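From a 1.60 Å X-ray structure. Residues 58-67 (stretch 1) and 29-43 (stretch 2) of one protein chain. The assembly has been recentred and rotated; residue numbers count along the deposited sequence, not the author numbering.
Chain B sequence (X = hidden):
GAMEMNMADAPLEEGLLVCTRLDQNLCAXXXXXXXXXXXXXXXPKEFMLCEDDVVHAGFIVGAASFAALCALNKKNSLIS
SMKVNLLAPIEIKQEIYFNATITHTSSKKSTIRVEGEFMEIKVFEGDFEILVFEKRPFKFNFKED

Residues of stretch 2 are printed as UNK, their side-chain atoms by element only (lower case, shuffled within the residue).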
# COMPACT_ATOMS: atom_id res chain seq x y z
N GLY B 58 2.98 0.50 -4.50
CA GLY B 58 3.09 0.52 -3.05
C GLY B 58 2.83 1.92 -2.46
O GLY B 58 2.16 2.03 -1.43
N PHE B 59 3.35 2.97 -3.10
CA PHE B 59 3.13 4.33 -2.63
C PHE B 59 1.68 4.86 -2.87
O PHE B 59 1.11 5.55 -2.01
CB PHE B 59 4.24 5.25 -3.11
CG PHE B 59 5.58 4.87 -2.51
CD1 PHE B 59 5.85 5.18 -1.16
CD2 PHE B 59 6.54 4.21 -3.25
CE1 PHE B 59 7.06 4.82 -0.56
CE2 PHE B 59 7.74 3.83 -2.64
CZ PHE B 59 7.99 4.12 -1.32
N ILE B 60 1.09 4.52 -4.01
CA ILE B 60 -0.30 4.93 -4.28
C ILE B 60 -1.25 4.27 -3.24
O ILE B 60 -2.02 4.93 -2.50
CB ILE B 60 -0.72 4.56 -5.69
CG1 ILE B 60 0.14 5.28 -6.74
CG2 ILE B 60 -2.24 4.78 -5.87
CD1 ILE B 60 0.31 6.76 -6.49
N VAL B 61 -1.16 2.95 -3.13
CA VAL B 61 -1.99 2.22 -2.18
C VAL B 61 -1.59 2.59 -0.72
O VAL B 61 -2.44 2.66 0.13
CB VAL B 61 -1.91 0.74 -2.47
CG1 VAL B 61 -2.72 -0.04 -1.43
CG2 VAL B 61 -2.38 0.49 -3.93
N GLY B 62 -0.31 2.82 -0.46
CA GLY B 62 0.19 3.17 0.88
C GLY B 62 -0.48 4.47 1.34
O GLY B 62 -0.97 4.55 2.45
N ALA B 63 -0.55 5.47 0.45
CA ALA B 63 -1.22 6.74 0.79
C ALA B 63 -2.73 6.50 1.09
O ALA B 63 -3.27 7.01 2.10
CB ALA B 63 -1.05 7.73 -0.34
N ALA B 64 -3.38 5.70 0.24
CA ALA B 64 -4.81 5.39 0.39
C ALA B 64 -5.03 4.68 1.72
O ALA B 64 -5.98 4.99 2.48
CB ALA B 64 -5.27 4.53 -0.75
N SER B 65 -4.14 3.76 2.04
CA SER B 65 -4.18 2.97 3.29
C SER B 65 -4.14 3.86 4.55
O SER B 65 -4.93 3.72 5.48
CB SER B 65 -3.02 1.94 3.33
OG SER B 65 -3.17 0.94 2.34
N PHE B 66 -3.20 4.80 4.55
CA PHE B 66 -3.08 5.76 5.61
C PHE B 66 -4.35 6.58 5.73
O PHE B 66 -4.88 6.70 6.84
CB PHE B 66 -1.86 6.63 5.36
CG PHE B 66 -1.61 7.68 6.40
CD1 PHE B 66 -1.73 7.41 7.77
CD2 PHE B 66 -1.16 8.93 6.01
CE1 PHE B 66 -1.47 8.40 8.72
CE2 PHE B 66 -0.87 9.91 6.93
CZ PHE B 66 -1.06 9.67 8.30
N ALA B 67 -4.87 7.13 4.62
CA ALA B 67 -6.18 7.86 4.67
C ALA B 67 -7.28 6.99 5.35
O ALA B 67 -8.01 7.46 6.25
CB ALA B 67 -6.70 8.27 3.29
N UNK B 29 1.06 13.42 3.26
CA UNK B 29 0.82 14.44 4.29
C UNK B 29 -0.64 14.40 4.77
O UNK B 29 -1.57 14.43 3.93
c UNK B 29 0.88 16.91 4.78
o UNK B 29 0.96 18.50 2.97
c UNK B 29 1.16 15.84 3.76
o UNK B 29 1.18 19.28 5.01
c UNK B 29 1.02 18.32 4.21
N UNK B 30 -0.83 14.37 6.08
CA UNK B 30 -2.17 14.38 6.62
C UNK B 30 -2.71 15.79 6.50
O UNK B 30 -2.06 16.73 6.95
c UNK B 30 -4.51 13.03 8.20
c UNK B 30 -3.19 13.69 10.27
c UNK B 30 -2.14 14.02 8.10
c UNK B 30 -3.48 14.00 8.83
N UNK B 31 -3.91 15.91 5.95
CA UNK B 31 -4.59 17.18 5.73
C UNK B 31 -5.74 17.40 6.72
O UNK B 31 -5.86 18.50 7.31
c UNK B 31 -5.81 18.65 4.15
c UNK B 31 -4.03 17.04 3.28
c UNK B 31 -5.12 17.30 4.32
c UNK B 31 -2.89 18.01 3.38
N UNK B 32 -6.57 16.39 6.95
CA UNK B 32 -7.64 16.52 7.93
C UNK B 32 -8.14 15.13 8.29
O UNK B 32 -7.89 14.14 7.57
c UNK B 32 -8.80 17.28 7.32
o UNK B 32 -9.22 16.67 6.12
N UNK B 33 -8.87 15.05 9.40
CA UNK B 33 -9.51 13.81 9.79
C UNK B 33 -10.57 14.14 10.82
O UNK B 33 -10.51 15.19 11.48
c UNK B 33 -7.72 12.96 14.05
c UNK B 33 -8.55 12.76 10.35
c UNK B 33 -6.70 13.89 14.07
c UNK B 33 -6.86 14.11 11.68
c UNK B 33 -8.33 12.60 12.86
c UNK B 33 -6.25 14.47 12.88
c UNK B 33 -7.90 13.16 11.65
N UNK B 34 -11.52 13.22 10.96
CA UNK B 34 -12.61 13.42 11.89
C UNK B 34 -13.96 13.16 11.28
O UNK B 34 -14.16 13.14 10.03
N UNK B 35 -14.93 12.90 12.16
CA UNK B 35 -16.29 12.69 11.69
C UNK B 35 -16.42 11.55 10.63
O UNK B 35 -17.28 11.61 9.73
c UNK B 35 -16.88 14.01 11.13
o UNK B 35 -16.86 15.04 12.13
N UNK B 36 -15.63 10.49 10.78
CA UNK B 36 -15.71 9.33 9.90
C UNK B 36 -14.98 9.52 8.55
O UNK B 36 -15.17 8.70 7.63
N UNK B 37 -14.20 10.60 8.41
CA UNK B 37 -13.45 10.90 7.17
C UNK B 37 -12.00 11.28 7.48
O UNK B 37 -11.65 11.65 8.61
n UNK B 37 -18.27 14.38 4.92
c UNK B 37 -16.13 13.19 5.51
c UNK B 37 -14.07 12.09 6.44
c UNK B 37 -17.65 13.05 5.27
c UNK B 37 -15.53 11.91 6.09
N UNK B 38 -11.18 11.27 6.43
CA UNK B 38 -9.83 11.83 6.47
C UNK B 38 -9.39 12.15 5.06
O UNK B 38 -9.83 11.50 4.09
c UNK B 38 -8.87 10.86 7.10
N UNK B 39 -8.48 13.11 4.96
CA UNK B 39 -7.83 13.42 3.67
C UNK B 39 -6.34 13.48 3.91
O UNK B 39 -5.88 14.09 4.86
o UNK B 39 -9.68 14.73 2.79
c UNK B 39 -8.30 14.78 3.11
c UNK B 39 -7.57 15.15 1.88
N UNK B 40 -5.59 12.82 3.04
CA UNK B 40 -4.14 12.97 2.98
C UNK B 40 -3.76 13.40 1.58
O UNK B 40 -4.52 13.15 0.60
c UNK B 40 -3.39 11.68 3.40
c UNK B 40 -3.95 11.13 4.72
c UNK B 40 -3.43 10.63 2.29
N UNK B 41 -2.57 13.97 1.44
CA UNK B 41 -2.11 14.43 0.14
C UNK B 41 -0.72 13.86 -0.19
O UNK B 41 0.24 14.02 0.58
c UNK B 41 -2.06 15.95 0.10
s UNK B 41 -1.60 16.54 -1.56
N UNK B 42 -0.64 13.17 -1.31
CA UNK B 42 0.63 12.61 -1.79
C UNK B 42 1.18 13.44 -2.94
O UNK B 42 0.55 13.56 -3.97
c UNK B 42 0.43 11.18 -2.26
c UNK B 42 1.63 10.53 -2.96
c UNK B 42 1.25 9.21 -3.61
c UNK B 42 2.75 10.35 -2.01
N UNK B 43 2.36 13.99 -2.72
CA UNK B 43 3.15 14.61 -3.80
C UNK B 43 4.36 13.69 -4.09
O UNK B 43 5.32 13.64 -3.31
c UNK B 43 3.46 16.08 -3.44
o UNK B 43 3.84 16.18 -2.05
c UNK B 43 2.20 16.92 -3.61

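Position 29 has three side-chain carbons in a row, the third carrying two oxygens. It points away from the helix. This carboxylate chain is E29, and its backbone N and O both bond to position 41.

Position 30 has four carbons, forked at the second. Its CB lies 4.5 Å from CE2 of F66. The fork identifies L30.

Position 31 also has four carbons, but the fork is at the first and one arm is two carbons long. It is out of reach of the helix. This is I31.

Position 32 has one carbon, then one oxygen, and no contact with the helix. It is S32.

Position 33 has one carbon followed by a six-carbon ring. The residue is F33. Its CA-to-CB bond points toward the helix, yet the side chain makes no contact with it.

Position 34 has no side-chain atoms. Phi is 131°, and a CB here would be jammed against the carbonyl O of F33. It is G34, the first residue of a type I' turn.

Position 35 has one carbon and one oxygen, exposed and far from the helix. It is S35.

Position 36 has no side-chain atoms, and its positive phi by itself favours glycine. It is G36.

Position 37 has four carbons in a row ending in nitrogen. The chain is extended beyond chi1 and its CA-to-CB bond points away from the helix. It is K37. Its N bonds to G34 O, and G34 N to its O, closing the hairpin.

Position 38 has a single carbon, directed toward the helix. This CB sits 3.6 Å from O of A67. It is A38.

Position 39 has one carbon carrying one oxygen and one carbon. It points away from the helix. It is T39, and its OG1 is hydrogen-bonded elsewhere in the structure.

Position 40 has three carbons, one carrying the other two, and points toward the helix. It touches A63, F66 and A67. It is V40. CG1 lies 3.8 Å from F66 CD2, and CG2 lies 3.6 Å from A63 O.

Position 41 has one carbon and one sulfur, and points away. It is C41.

Position 42 has four carbons, forked at the second, and points toward the helix. Its CB is 4.2 Å from A63 CB. It is L42. Its CD2 reaches to 3.9 Å from I60 CD1.

Position 43 has one carbon carrying one oxygen and one carbon, out of reach of the helix. It is T43.

The contact is apolar packing, with no hydrogen bond between the stretches. The helix runs nearly antiparallel to strand 37-42, at 152°, and the axes approach to 8.0 Å. Alternation along the strand turns A38, V40 and L42 toward the helix, while K37, T39 and C41 point away. A63 and A67, one helical turn apart, have small side chains and lie close to this row. F66 extends the packing to L30 on the neighbouring strand.

Stretch 2 (29-43) ELISFGSGKATVCLT
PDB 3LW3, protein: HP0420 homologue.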